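Local coordinates for protein phosphatidylinositol-specific phospholipase C1 (PDB 3H4X) that is a bacterial phospholipase C of the calcium-dependent phosphoinositide-specific family, built as a single-chain alpha/beta barrel, at residues R46-A49 and D50-D53; D110-A113 and W114-A117; S274-T278 and R279-L283; A288-V291 and P292-D296; P300-A303 and E304-R308. All coordinates share one frame; numbering follows the deposited sequence.

Interaction 1 (R46-A49 and D50-D53); sequences RYFA and DALD
Tyr47 O opens the first turn of helix 48-52 by taking Asp50 N at 2.8 Å and, in a weak bond, Ala51 N at 3.5 Å, after which Leu52 N reaches Phe48 O and Asp53 N reaches Ala49 O. The side chain of Asp50 turns back over this start: OD2 accepts Tyr47 N at 3.1 Å, on its anti side and 24° out of the carboxylate plane. With CG beside its own backbone N (chi1 -63°), the carboxylate leans toward the N-cap residue Tyr47. The same OD2 sits in plane at the edge of the Tyr47 ring, 3.9 Å from CD2, and the two side chains run side by side with ring and carboxylate planes 59° apart. The other oxygen, OD1, goes to Arg96 in a salt bridge, so the carboxylate is held at both ends. Helix 48-52 is the helical part of a beta-alpha-beta unit between strands 31-36 and 58-64. Its buried side carries Phe48, whose CD2 lies 3.8 Å from Leu52 CD1 and whose CD1 lies 4.1 Å from Ala51 CB. Both Phe48 and Leu52 continue onto Leu59 of strand 58-64, while Met111 of helix 104-117 packs against the Phe48 ring.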
loop_
_atom_site.group_PDB
_atom_site.type_symbol
_atom_site.label_atom_id
_atom_site.label_comp_id
_atom_site.label_asym_id
_atom_site.label_seq_id
_atom_site.Cartn_x
_atom_site.Cartn_y
_atom_site.Cartn_z
ATOM N N ARG A 46 -14.124 0.819 13.992
ATOM C CA ARG A 46 -14.863 1.997 14.417
ATOM C C ARG A 46 -14.056 3.273 14.192
ATOM O O ARG A 46 -14.578 4.271 13.696
ATOM C CB ARG A 46 -15.274 1.872 15.884
ATOM C CG ARG A 46 -16.131 3.024 16.368
ATOM C CD ARG A 46 -16.667 2.778 17.763
ATOM N NE ARG A 46 -17.326 3.963 18.303
ATOM C CZ ARG A 46 -18.515 4.405 17.906
ATOM N NH1 ARG A 46 -19.182 3.762 16.956
ATOM N NH2 ARG A 46 -19.038 5.493 18.456
ATOM N N TYR A 47 -12.785 3.230 14.577
ATOM C CA TYR A 47 -11.856 4.328 14.332
ATOM C C TYR A 47 -10.655 3.804 13.572
ATOM O O TYR A 47 -10.297 2.631 13.700
ATOM C CB TYR A 47 -11.374 4.938 15.649
ATOM C CG TYR A 47 -12.457 5.636 16.433
ATOM C CD1 TYR A 47 -12.794 6.958 16.175
ATOM C CD2 TYR A 47 -13.139 4.972 17.442
ATOM C CE1 TYR A 47 -13.790 7.594 16.906
ATOM C CE2 TYR A 47 -14.132 5.595 18.169
ATOM C CZ TYR A 47 -14.449 6.900 17.898
ATOM O OH TYR A 47 -15.440 7.513 18.629
ATOM N N PHE A 48 -10.017 4.670 12.795
ATOM C CA PHE A 48 -8.809 4.255 12.102
ATOM C C PHE A 48 -7.750 3.763 13.091
ATOM O O PHE A 48 -6.952 2.889 12.765
ATOM C CB PHE A 48 -8.255 5.356 11.193
ATOM C CG PHE A 48 -7.277 4.838 10.184
ATOM C CD1 PHE A 48 -7.700 3.992 9.175
ATOM C CD2 PHE A 48 -5.930 5.153 10.266
ATOM C CE1 PHE A 48 -6.806 3.487 8.248
ATOM C CE2 PHE A 48 -5.033 4.652 9.337
ATOM C CZ PHE A 48 -5.473 3.820 8.329
ATOM N N ALA A 49 -7.755 4.308 14.307
ATOM C CA ALA A 49 -6.843 3.833 15.344
ATOM C C ALA A 49 -7.013 2.335 15.567
ATOM O O ALA A 49 -6.051 1.634 15.864
ATOM C CB ALA A 49 -7.068 4.590 16.647
ATOM N N ASP A 50 -8.246 1.849 15.450
ATOM C CA ASP A 50 -8.499 0.421 15.598
ATOM C C ASP A 50 -7.877 -0.386 14.458
ATOM O O ASP A 50 -7.399 -1.497 14.671
ATOM C CB ASP A 50 -9.996 0.137 15.705
ATOM C CG ASP A 50 -10.613 0.773 16.930
ATOM O OD1 ASP A 50 -10.037 0.625 18.030
ATOM O OD2 ASP A 50 -11.660 1.433 16.784
ATOM N N ALA A 51 -7.879 0.169 13.248
ATOM C CA ALA A 51 -7.199 -0.484 12.131
ATOM C C ALA A 51 -5.700 -0.550 12.421
ATOM O O ALA A 51 -5.054 -1.577 12.200
ATOM C CB ALA A 51 -7.466 0.258 10.828
ATOM N N LEU A 52 -5.143 0.550 12.918
ATOM C CA LEU A 52 -3.725 0.575 13.254
ATOM C C LEU A 52 -3.390 -0.411 14.370
ATOM O O LEU A 52 -2.337 -1.048 14.353
ATOM C CB LEU A 52 -3.279 1.989 13.612
ATOM C CG LEU A 52 -3.294 2.961 12.431
ATOM C CD1 LEU A 52 -3.286 4.395 12.913
ATOM C CD2 LEU A 52 -2.114 2.708 11.498
ATOM N N ASP A 53 -4.294 -0.554 15.333
ATOM C CA ASP A 53 -4.067 -1.473 16.446
ATOM C C ASP A 53 -4.409 -2.934 16.129
ATOM O O ASP A 53 -4.230 -3.809 16.974
ATOM C CB ASP A 53 -4.823 -1.009 17.698
ATOM C CG ASP A 53 -4.100 0.096 18.443
ATOM O OD1 ASP A 53 -2.853 0.127 18.407
ATOM O OD2 ASP A 53 -4.779 0.928 19.078
#

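Interaction 2 (D110-A113 and W114-A117); sequences DMRA and WHDA. With EOH (ethanol), chain F.
Arg112 and Asp116, one helical turn apart, form a salt bridge: NE gives its hydrogen to OD2 at 3.2 Å on the syn side, and more weakly to OD1 at 3.4 Å. The guanidinium meets the carboxylate almost at right angles, planes 87° apart, and it is NE that faces the two oxygens. The bend at chi2 (57°) turns the arginine forward along the helix, toward Asp116. Its NH1 looks elsewhere, donating to an ethanol O at 2.9 Å and to Lys152 O. Backbone bonds follow the regular i to i+4 pattern of helix 104-117, one of the helices outside the barrel: Trp114 N to Asp110 O (2.9 Å), His115 N to Met111 O (2.8 Å) and Asp116 N to Arg112 O. Apolar packing belongs to the inner side, where Met111 and Trp114 rest on Phe189 of strand 189-195. Among the remaining polar ends, Trp114 NE1 donates to Asp53 OD1, His115 ND1 pairs with His121 NE2, and both oxygens of Asp110 take backbone N-H groups, from Ala89 and Glu87.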
loop_
_atom_site.group_PDB
_atom_site.type_symbol
_atom_site.label_atom_id
_atom_site.label_comp_id
_atom_site.label_asym_id
_atom_site.label_seq_id
_atom_site.Cartn_x
_atom_site.Cartn_y
_atom_site.Cartn_z
ATOM N N ASP A 110 -4.234 10.893 12.203
ATOM C CA ASP A 110 -4.449 9.742 13.079
ATOM C C ASP A 110 -3.198 8.873 13.109
ATOM O O ASP A 110 -2.775 8.403 14.172
ATOM C CB ASP A 110 -5.633 8.890 12.607
ATOM C CG ASP A 110 -6.979 9.542 12.867
ATOM O OD1 ASP A 110 -7.014 10.694 13.346
ATOM O OD2 ASP A 110 -8.007 8.887 12.584
ATOM N N MET A 111 -2.615 8.651 11.934
ATOM C CA MET A 111 -1.402 7.845 11.825
ATOM C C MET A 111 -0.251 8.441 12.629
ATOM O O MET A 111 0.466 7.728 13.324
ATOM C CB MET A 111 -0.987 7.693 10.360
ATOM C CG MET A 111 -1.922 6.824 9.543
ATOM S SD MET A 111 -1.514 6.797 7.791
ATOM C CE MET A 111 0.113 6.059 7.808
ATOM N N ARG A 112 -0.062 9.748 12.512
ATOM C CA ARG A 112 1.001 10.425 13.249
ATOM C C ARG A 112 0.781 10.326 14.758
ATOM O O ARG A 112 1.710 10.029 15.513
ATOM C CB ARG A 112 1.098 11.892 12.822
ATOM C CG ARG A 112 2.125 12.711 13.594
ATOM C CD ARG A 112 3.509 12.106 13.485
ATOM N NE ARG A 112 4.522 12.896 14.185
ATOM C CZ ARG A 112 5.201 13.901 13.641
ATOM N NH1 ARG A 112 4.974 14.255 12.384
ATOM N NH2 ARG A 112 6.108 14.559 14.356
ATOM N N ALA A 113 -0.454 10.568 15.191
ATOM C CA ALA A 113 -0.791 10.500 16.608
ATOM C C ALA A 113 -0.518 9.102 17.152
ATOM O O ALA A 113 0.095 8.933 18.210
ATOM C CB ALA A 113 -2.245 10.875 16.813
ATOM N N TRP A 114 -0.965 8.098 16.409
ATOM C CA TRP A 114 -0.786 6.713 16.806
ATOM C C TRP A 114 0.698 6.345 16.816
ATOM O O TRP A 114 1.186 5.689 17.738
ATOM C CB TRP A 114 -1.576 5.806 15.859
ATOM C CG TRP A 114 -1.438 4.360 16.151
ATOM C CD1 TRP A 114 -2.211 3.612 16.990
ATOM C CD2 TRP A 114 -0.466 3.470 15.599
ATOM N NE1 TRP A 114 -1.775 2.310 16.998
ATOM C CE2 TRP A 114 -0.705 2.196 16.151
ATOM C CE3 TRP A 114 0.584 3.624 14.689
ATOM C CZ2 TRP A 114 0.070 1.085 15.824
ATOM C CZ3 TRP A 114 1.349 2.522 14.366
ATOM C CH2 TRP A 114 1.087 1.270 14.929
ATOM N N HIS A 115 1.414 6.780 15.785
ATOM C CA HIS A 115 2.850 6.547 15.674
ATOM C C HIS A 115 3.603 7.072 16.892
ATOM O O HIS A 115 4.431 6.368 17.475
ATOM C CB HIS A 115 3.376 7.198 14.391
ATOM C CG HIS A 115 4.864 7.350 14.345
ATOM N ND1 HIS A 115 5.706 6.339 13.934
ATOM C CD2 HIS A 115 5.659 8.406 14.639
ATOM C CE1 HIS A 115 6.957 6.762 13.990
ATOM N NE2 HIS A 115 6.955 8.013 14.413
ATOM N N ASP A 116 3.326 8.315 17.266
ATOM C CA ASP A 116 4.010 8.917 18.406
ATOM C C ASP A 116 3.724 8.159 19.706
ATOM O O ASP A 116 4.555 8.142 20.616
ATOM C CB ASP A 116 3.640 10.394 18.540
ATOM C CG ASP A 116 4.232 11.250 17.430
ATOM O OD1 ASP A 116 5.218 10.818 16.794
ATOM O OD2 ASP A 116 3.710 12.358 17.197
ATOM N N ALA A 117 2.562 7.519 19.781
ATOM C CA ALA A 117 2.166 6.770 20.976
ATOM C C ALA A 117 2.703 5.337 20.996
ATOM O O ALA A 117 2.641 4.660 22.023
ATOM C CB ALA A 117 0.650 6.760 21.107
HETATM C C1 EOH F . 6.176 16.361 10.421
HETATM C C2 EOH F . 6.799 17.061 9.217
HETATM O O EOH F . 7.152 15.847 11.302
#

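Interaction 3 (S274-T278 and R279-L283); sequences SWYDT and RHYLL. With EOH (ethanol), chain N.
Asp277 O is gripped from several directions: by His280 N at 3.1 Å, by an ethanol whose O donates at 2.9 Å, and by a water at 2.8 Å that also bonds to His280 ND1. On the other flank of the turn, Arg279 stretches out over Trp275. Its extended chain, from CG to NE, lays CD 3.8 Å from the centroid of the five-membered ring in a CH-pi contact, and the guanidinium follows with its plane only 22° from that of the indole. Tyr281 reaches the same indole with its edge, an edge-to-face pair over the six-membered ring with centroids 5.2 Å apart and planes at 63°. Arg279 and Tyr281 are tied in turn: NH1 donates to the Tyr281 OH at 3.1 Å, in the guanidinium plane, and that hydroxyl also bonds to Asp171 and Arg244. Tyr276 is sandwiched, with Trp275 CE3 over one face and Leu283 CD1 over the centre of the other, 4.0 Å from the ring centroid. The backbone completes the turn with Tyr281 N to Tyr276 O at 2.9 Å and His280 at positive phi, a Schellman motif that ends helix 274-278 and sends the chain into strand 282-286 of the barrel.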
loop_
_atom_site.group_PDB
_atom_site.type_symbol
_atom_site.label_atom_id
_atom_site.label_comp_id
_atom_site.label_asym_id
_atom_site.label_seq_id
_atom_site.Cartn_x
_atom_site.Cartn_y
_atom_site.Cartn_z
ATOM N N SER A 274 8.054 -16.930 -8.309
ATOM C CA SER A 274 9.397 -16.937 -7.727
ATOM C C SER A 274 10.231 -15.768 -8.252
ATOM O O SER A 274 11.146 -15.296 -7.582
ATOM C CB SER A 274 10.111 -18.267 -7.986
ATOM O OG SER A 274 10.544 -18.371 -9.328
ATOM N N TRP A 275 9.904 -15.308 -9.453
ATOM C CA TRP A 275 10.596 -14.188 -10.082
ATOM C C TRP A 275 10.637 -12.976 -9.156
ATOM O O TRP A 275 11.662 -12.308 -9.036
ATOM C CB TRP A 275 9.877 -13.844 -11.386
ATOM C CG TRP A 275 10.464 -12.734 -12.200
ATOM C CD1 TRP A 275 11.516 -12.820 -13.066
ATOM C CD2 TRP A 275 9.998 -11.380 -12.266
ATOM N NE1 TRP A 275 11.743 -11.599 -13.652
ATOM C CE2 TRP A 275 10.826 -10.699 -13.178
ATOM C CE3 TRP A 275 8.966 -10.676 -11.635
ATOM C CZ2 TRP A 275 10.654 -9.350 -13.476
ATOM C CZ3 TRP A 275 8.798 -9.340 -11.933
ATOM C CH2 TRP A 275 9.637 -8.690 -12.847
ATOM N N TYR A 276 9.515 -12.702 -8.495
ATOM C CA TYR A 276 9.406 -11.548 -7.599
ATOM C C TYR A 276 10.294 -11.706 -6.377
ATOM O O TYR A 276 10.931 -10.756 -5.925
ATOM C CB TYR A 276 7.952 -11.340 -7.150
ATOM C CG TYR A 276 7.022 -11.110 -8.305
ATOM C CD1 TYR A 276 6.761 -9.827 -8.770
ATOM C CD2 TYR A 276 6.428 -12.178 -8.958
ATOM C CE1 TYR A 276 5.927 -9.616 -9.845
ATOM C CE2 TYR A 276 5.591 -11.975 -10.032
ATOM C CZ TYR A 276 5.345 -10.692 -10.471
ATOM O OH TYR A 276 4.519 -10.477 -11.546
ATOM N N ASP A 277 10.311 -12.914 -5.832
ATOM C CA ASP A 277 11.068 -13.205 -4.621
ATOM C C ASP A 277 12.569 -13.111 -4.895
ATOM O O ASP A 277 13.325 -12.524 -4.118
ATOM C CB ASP A 277 10.694 -14.602 -4.127
ATOM C CG ASP A 277 10.937 -14.794 -2.645
ATOM O OD1 ASP A 277 11.632 -13.959 -2.026
ATOM O OD2 ASP A 277 10.426 -15.800 -2.105
ATOM N N THR A 278 12.993 -13.672 -6.021
ATOM C CA THR A 278 14.400 -13.651 -6.404
ATOM C C THR A 278 14.929 -12.219 -6.508
ATOM O O THR A 278 16.069 -11.935 -6.132
ATOM C CB THR A 278 14.611 -14.390 -7.742
ATOM O OG1 THR A 278 14.227 -15.764 -7.594
ATOM C CG2 THR A 278 16.063 -14.311 -8.178
ATOM N N ARG A 279 14.086 -11.320 -7.004
ATOM C CA ARG A 279 14.486 -9.936 -7.239
ATOM C C ARG A 279 14.181 -9.003 -6.068
ATOM O O ARG A 279 14.487 -7.810 -6.126
ATOM C CB ARG A 279 13.839 -9.424 -8.527
ATOM C CG ARG A 279 14.468 -10.015 -9.782
ATOM C CD ARG A 279 13.565 -9.915 -11.000
ATOM N NE ARG A 279 14.270 -10.311 -12.217
ATOM C CZ ARG A 279 14.658 -9.466 -13.169
ATOM N NH1 ARG A 279 14.399 -8.169 -13.060
ATOM N NH2 ARG A 279 15.298 -9.919 -14.241
ATOM N N HIS A 280 13.587 -9.556 -5.015
ATOM C CA HIS A 280 13.247 -8.804 -3.803
ATOM C C HIS A 280 12.139 -7.774 -4.017
ATOM O O HIS A 280 12.029 -6.800 -3.267
ATOM C CB HIS A 280 14.488 -8.148 -3.193
ATOM C CG HIS A 280 15.655 -9.076 -3.075
ATOM N ND1 HIS A 280 15.568 -10.305 -2.456
ATOM C CD2 HIS A 280 16.931 -8.964 -3.513
ATOM C CE1 HIS A 280 16.743 -10.906 -2.511
ATOM N NE2 HIS A 280 17.587 -10.115 -3.149
ATOM N N TYR A 281 11.311 -7.991 -5.034
ATOM C CA TYR A 281 10.160 -7.126 -5.259
ATOM C C TYR A 281 9.058 -7.468 -4.269
ATOM O O TYR A 281 8.915 -8.619 -3.860
ATOM C CB TYR A 281 9.614 -7.300 -6.673
ATOM C CG TYR A 281 10.594 -7.020 -7.790
ATOM C CD1 TYR A 281 11.607 -6.079 -7.648
ATOM C CD2 TYR A 281 10.475 -7.673 -9.007
ATOM C CE1 TYR A 281 12.493 -5.817 -8.687
ATOM C CE2 TYR A 281 11.344 -7.422 -10.046
ATOM C CZ TYR A 281 12.348 -6.495 -9.886
ATOM O OH TYR A 281 13.202 -6.278 -10.942
ATOM N N LEU A 282 8.260 -6.472 -3.899
ATOM C CA LEU A 282 7.106 -6.726 -3.047
ATOM C C LEU A 282 5.936 -7.191 -3.894
ATOM O O LEU A 282 5.625 -6.584 -4.916
ATOM C CB LEU A 282 6.722 -5.485 -2.245
ATOM C CG LEU A 282 7.823 -4.925 -1.344
ATOM C CD1 LEU A 282 7.299 -3.746 -0.538
ATOM C CD2 LEU A 282 8.397 -5.993 -0.421
ATOM N N LEU A 283 5.296 -8.272 -3.463
ATOM C CA LEU A 283 4.186 -8.864 -4.196
ATOM C C LEU A 283 2.947 -8.893 -3.306
ATOM O O LEU A 283 2.880 -9.650 -2.337
ATOM C CB LEU A 283 4.554 -10.278 -4.654
ATOM C CG LEU A 283 3.542 -11.023 -5.527
ATOM C CD1 LEU A 283 3.183 -10.221 -6.766
ATOM C CD2 LEU A 283 4.072 -12.391 -5.912
HETATM C C1 EOH N . 14.538 -15.092 -2.319
HETATM C C2 EOH N . 14.459 -16.332 -3.202
HETATM O O EOH N . 15.376 -14.102 -2.869
HETATM O O HOH W 1 13.284 -11.556 -1.510
#

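Interaction 4 (A288-V291 and P292-D296); sequences AHNV and PPVID. With EOH (ethanol), chain J.
Ile295 O lies in plane at the edge of the His289 imidazole, 3.7 Å from CD2, while one face of the ring is met by Asn290 CG, offset toward the rim. His289 CG sits between its backbone N and carbonyl carbon, and this chi1 of 61° sets the ring so that its edge meets Ile295 O. The CB of His289 lies close to the returning chain, 3.6 Å from Asp296 O. The amide of Asn290 points another way: OD1 accepts a bond from an ethanol O at 3.0 Å. The backbone closes the loop with a single bond across it, Ile295 N to His289 O at 3.0 Å, nearly straight and in the carbonyl plane. The same oxygen takes a CA-H...O contact from Val294 CA at 3.3 Å and a weak bond from Arg308. Next to it Val294 CG1 rests 3.6 Å from Asn290 O. At the far bend Val291 and Pro292 cross at about a right angle, Val291 CG1 lying 3.6 Å from Pro292 CD. The peptide bond before Pro293 is cis, in the bend where Val291 O and Pro293 O, two acceptors, come 3.1 Å apart. With Ala288 O and Pro293 O both bonded to the Arg308 guanidinium, the loop gathers carbonyl oxygens round one buried cation, whose charge probably offsets their mutual repulsion.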
loop_
_atom_site.group_PDB
_atom_site.type_symbol
_atom_site.label_atom_id
_atom_site.label_comp_id
_atom_site.label_asym_id
_atom_site.label_seq_id
_atom_site.Cartn_x
_atom_site.Cartn_y
_atom_site.Cartn_z
ATOM N N ALA A 288 -7.302 -12.846 -1.080
ATOM C CA ALA A 288 -6.667 -14.105 -0.708
ATOM C C ALA A 288 -7.677 -15.227 -0.475
ATOM O O ALA A 288 -7.369 -16.402 -0.667
ATOM C CB ALA A 288 -5.802 -13.913 0.528
ATOM N N HIS A 289 -8.884 -14.860 -0.063
ATOM C CA HIS A 289 -9.920 -15.845 0.229
ATOM C C HIS A 289 -10.454 -16.549 -1.020
ATOM O O HIS A 289 -11.031 -17.638 -0.926
ATOM C CB HIS A 289 -11.070 -15.170 0.971
ATOM C CG HIS A 289 -11.729 -14.079 0.189
ATOM N ND1 HIS A 289 -11.083 -12.906 -0.145
ATOM C CD2 HIS A 289 -12.975 -13.983 -0.331
ATOM C CE1 HIS A 289 -11.906 -12.136 -0.834
ATOM N NE2 HIS A 289 -13.060 -12.766 -0.960
ATOM N N ASN A 290 -10.265 -15.934 -2.185
ATOM C CA ASN A 290 -10.796 -16.481 -3.435
ATOM C C ASN A 290 -9.895 -17.521 -4.088
ATOM O O ASN A 290 -10.247 -18.099 -5.114
ATOM C CB ASN A 290 -11.104 -15.369 -4.438
ATOM C CG ASN A 290 -12.404 -14.654 -4.140
ATOM O OD1 ASN A 290 -12.619 -13.528 -4.586
ATOM N ND2 ASN A 290 -13.280 -15.306 -3.385
ATOM N N VAL A 291 -8.728 -17.759 -3.505
ATOM C CA VAL A 291 -7.893 -18.862 -3.956
ATOM C C VAL A 291 -8.652 -20.159 -3.691
ATOM O O VAL A 291 -9.189 -20.348 -2.601
ATOM C CB VAL A 291 -6.555 -18.879 -3.204
ATOM C CG1 VAL A 291 -5.730 -20.086 -3.601
ATOM C CG2 VAL A 291 -5.784 -17.592 -3.475
ATOM N N PRO A 292 -8.722 -21.057 -4.689
ATOM C CA PRO A 292 -9.482 -22.287 -4.467
ATOM C C PRO A 292 -8.750 -23.256 -3.543
ATOM O O PRO A 292 -7.528 -23.360 -3.607
ATOM C CB PRO A 292 -9.612 -22.880 -5.875
ATOM C CG PRO A 292 -8.486 -22.298 -6.654
ATOM C CD PRO A 292 -8.197 -20.950 -6.063
ATOM N N PRO A 293 -9.492 -23.964 -2.676
ATOM C CA PRO A 293 -10.936 -23.836 -2.496
ATOM C C PRO A 293 -11.276 -22.586 -1.694
ATOM O O PRO A 293 -10.636 -22.310 -0.679
ATOM C CB PRO A 293 -11.300 -25.088 -1.693
ATOM C CG PRO A 293 -10.071 -25.427 -0.946
ATOM C CD PRO A 293 -8.919 -25.021 -1.823
ATOM N N VAL A 294 -12.282 -21.843 -2.140
ATOM C CA VAL A 294 -12.564 -20.538 -1.554
ATOM C C VAL A 294 -12.970 -20.618 -0.083
ATOM O O VAL A 294 -13.632 -21.568 0.348
ATOM C CB VAL A 294 -13.635 -19.768 -2.353
ATOM C CG1 VAL A 294 -13.225 -19.647 -3.811
ATOM C CG2 VAL A 294 -14.985 -20.447 -2.226
ATOM N N ILE A 295 -12.546 -19.619 0.682
ATOM C CA ILE A 295 -12.960 -19.460 2.069
ATOM C C ILE A 295 -13.587 -18.079 2.211
ATOM O O ILE A 295 -13.544 -17.281 1.278
ATOM C CB ILE A 295 -11.780 -19.624 3.039
ATOM C CG1 ILE A 295 -10.703 -18.570 2.766
ATOM C CG2 ILE A 295 -11.201 -21.034 2.940
ATOM C CD1 ILE A 295 -9.529 -18.645 3.714
ATOM N N ASP A 296 -14.191 -17.797 3.361
ATOM C CA ASP A 296 -14.889 -16.528 3.523
ATOM C C ASP A 296 -13.912 -15.354 3.537
ATOM O O ASP A 296 -12.820 -15.454 4.094
ATOM C CB ASP A 296 -15.746 -16.520 4.787
ATOM C CG ASP A 296 -16.812 -15.454 4.745
ATOM O OD1 ASP A 296 -17.839 -15.669 4.065
ATOM O OD2 ASP A 296 -16.625 -14.399 5.386
HETATM C C1 EOH J . -10.125 -13.851 -7.392
HETATM C C2 EOH J . -10.246 -14.097 -8.890
HETATM O O EOH J . -10.888 -12.744 -6.966
#

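Interaction 5 (P300-A303 and E304-R308); sequences PTEA and EALAR
Thr301 and Glu304 lie obliquely across each other, each side chain reaching for the other's backbone N-H. Thr301 OG1 accepts Glu304 N at 3.0 Å (159° at the hydrogen), and Glu304 OE1 accepts Thr301 N, also at 3.0 Å. The hydroxyl is held over the helix start because OG1 stands between the threonine's own N and carbonyl carbon (chi1 71°). The N-H of Thr301 approaches the glutamate from above, 43° out of the carboxylate plane. Packing between the two is close, with OG1 only 3.0 Å from Glu304 CG. These two bonds make a capping box, with Thr301 as the N-cap of helix 302-314, the helix that links strands 282-286 and 319-322 in a beta-alpha-beta unit of the barrel. Pro300, just before the N-cap, packs against the box: its CB comes within 3.6 Å of Glu304 OE1, and its CG lies 4.1 Å from Ala305 CB. Glu302 and Leu306, by contrast, run side by side in the same direction, CG of the glutamate 3.9 Å from Leu306 CD1, and both touch Val330 of helix 328-331. The carboxylate of Glu302 continues to Ser329 OG through OE2. Regular helical bonds then follow, from Ala305 N to Thr301 O and Leu306 N to Glu302 O onward.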
loop_
_atom_site.group_PDB
_atom_site.type_symbol
_atom_site.label_atom_id
_atom_site.label_comp_id
_atom_site.label_asym_id
_atom_site.label_seq_id
_atom_site.Cartn_x
_atom_site.Cartn_y
_atom_site.Cartn_z
ATOM N N PRO A 300 -13.777 -16.268 7.846
ATOM C CA PRO A 300 -13.376 -17.664 7.731
ATOM C C PRO A 300 -12.968 -18.151 9.112
ATOM O O PRO A 300 -12.905 -17.352 10.042
ATOM C CB PRO A 300 -12.148 -17.591 6.829
ATOM C CG PRO A 300 -11.532 -16.279 7.186
ATOM C CD PRO A 300 -12.696 -15.348 7.447
ATOM N N THR A 301 -12.691 -19.441 9.259
ATOM C CA THR A 301 -12.126 -19.913 10.515
ATOM C C THR A 301 -10.664 -19.487 10.578
ATOM O O THR A 301 -10.030 -19.262 9.545
ATOM C CB THR A 301 -12.222 -21.445 10.667
ATOM O OG1 THR A 301 -11.311 -22.076 9.761
ATOM C CG2 THR A 301 -13.645 -21.932 10.395
ATOM N N GLU A 302 -10.136 -19.358 11.789
ATOM C CA GLU A 302 -8.737 -19.007 11.978
ATOM C C GLU A 302 -7.828 -19.991 11.245
ATOM O O GLU A 302 -6.850 -19.596 10.605
ATOM C CB GLU A 302 -8.393 -18.974 13.468
ATOM C CG GLU A 302 -6.941 -18.656 13.763
ATOM C CD GLU A 302 -6.643 -18.622 15.251
ATOM O OE1 GLU A 302 -7.319 -19.346 16.014
ATOM O OE2 GLU A 302 -5.731 -17.871 15.656
ATOM N N ALA A 303 -8.155 -21.276 11.346
ATOM C CA ALA A 303 -7.354 -22.318 10.716
ATOM C C ALA A 303 -7.340 -22.171 9.196
ATOM O O ALA A 303 -6.298 -22.318 8.560
ATOM C CB ALA A 303 -7.860 -23.697 11.118
ATOM N N GLU A 304 -8.506 -21.894 8.624
ATOM C CA GLU A 304 -8.621 -21.675 7.185
ATOM C C GLU A 304 -7.745 -20.505 6.735
ATOM O O GLU A 304 -7.030 -20.594 5.735
ATOM C CB GLU A 304 -10.078 -21.413 6.799
ATOM C CG GLU A 304 -10.966 -22.648 6.801
ATOM C CD GLU A 304 -12.424 -22.309 6.571
ATOM O OE1 GLU A 304 -12.796 -21.127 6.730
ATOM O OE2 GLU A 304 -13.204 -23.227 6.233
ATOM N N ALA A 305 -7.801 -19.408 7.483
ATOM C CA ALA A 305 -7.084 -18.195 7.110
ATOM C C ALA A 305 -5.577 -18.387 7.224
ATOM O O ALA A 305 -4.816 -17.981 6.341
ATOM C CB ALA A 305 -7.549 -17.024 7.966
ATOM N N LEU A 306 -5.146 -19.021 8.309
ATOM C CA LEU A 306 -3.729 -19.275 8.511
ATOM C C LEU A 306 -3.168 -20.170 7.412
ATOM O O LEU A 306 -2.072 -19.929 6.902
ATOM C CB LEU A 306 -3.481 -19.900 9.886
ATOM C CG LEU A 306 -3.600 -18.948 11.078
ATOM C CD1 LEU A 306 -3.490 -19.711 12.387
ATOM C CD2 LEU A 306 -2.540 -17.858 10.996
ATOM N N ALA A 307 -3.916 -21.208 7.052
ATOM C CA ALA A 307 -3.496 -22.103 5.981
ATOM C C ALA A 307 -3.351 -21.334 4.673
ATOM O O ALA A 307 -2.422 -21.559 3.903
ATOM C CB ALA A 307 -4.483 -23.251 5.822
ATOM N N ARG A 308 -4.282 -20.422 4.431
ATOM C CA ARG A 308 -4.263 -19.624 3.213
ATOM C C ARG A 308 -3.040 -18.697 3.178
ATOM O O ARG A 308 -2.377 -18.570 2.147
ATOM C CB ARG A 308 -5.571 -18.841 3.081
ATOM C CG ARG A 308 -5.715 -18.020 1.809
ATOM C CD ARG A 308 -5.447 -18.818 0.535
ATOM N NE ARG A 308 -6.162 -20.095 0.451
ATOM C CZ ARG A 308 -7.444 -20.227 0.122
ATOM N NH1 ARG A 308 -8.195 -19.161 -0.124
ATOM N NH2 ARG A 308 -7.986 -21.437 0.052
#

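How the interactions relate
All five contacts are local and follow one another in series, with none nested or crossed. Interaction 1 caps helix 48-52 between strands 31-36 and 58-64, and interaction 2 lies on helix 104-117; these two helices pack together, with a polar link between them. Interaction 3, across the chain's centre from both, ends helix 274-278 and enters strand 282-286. The loop after that strand is closed by interaction 4, and interaction 5 starts helix 302-314. Arg308 of interaction 5 ties this last helix to the loop of interaction 4. Centres of interactions 4 and 5 are about 10 Å apart; those of 2 and 4, about 34 Å.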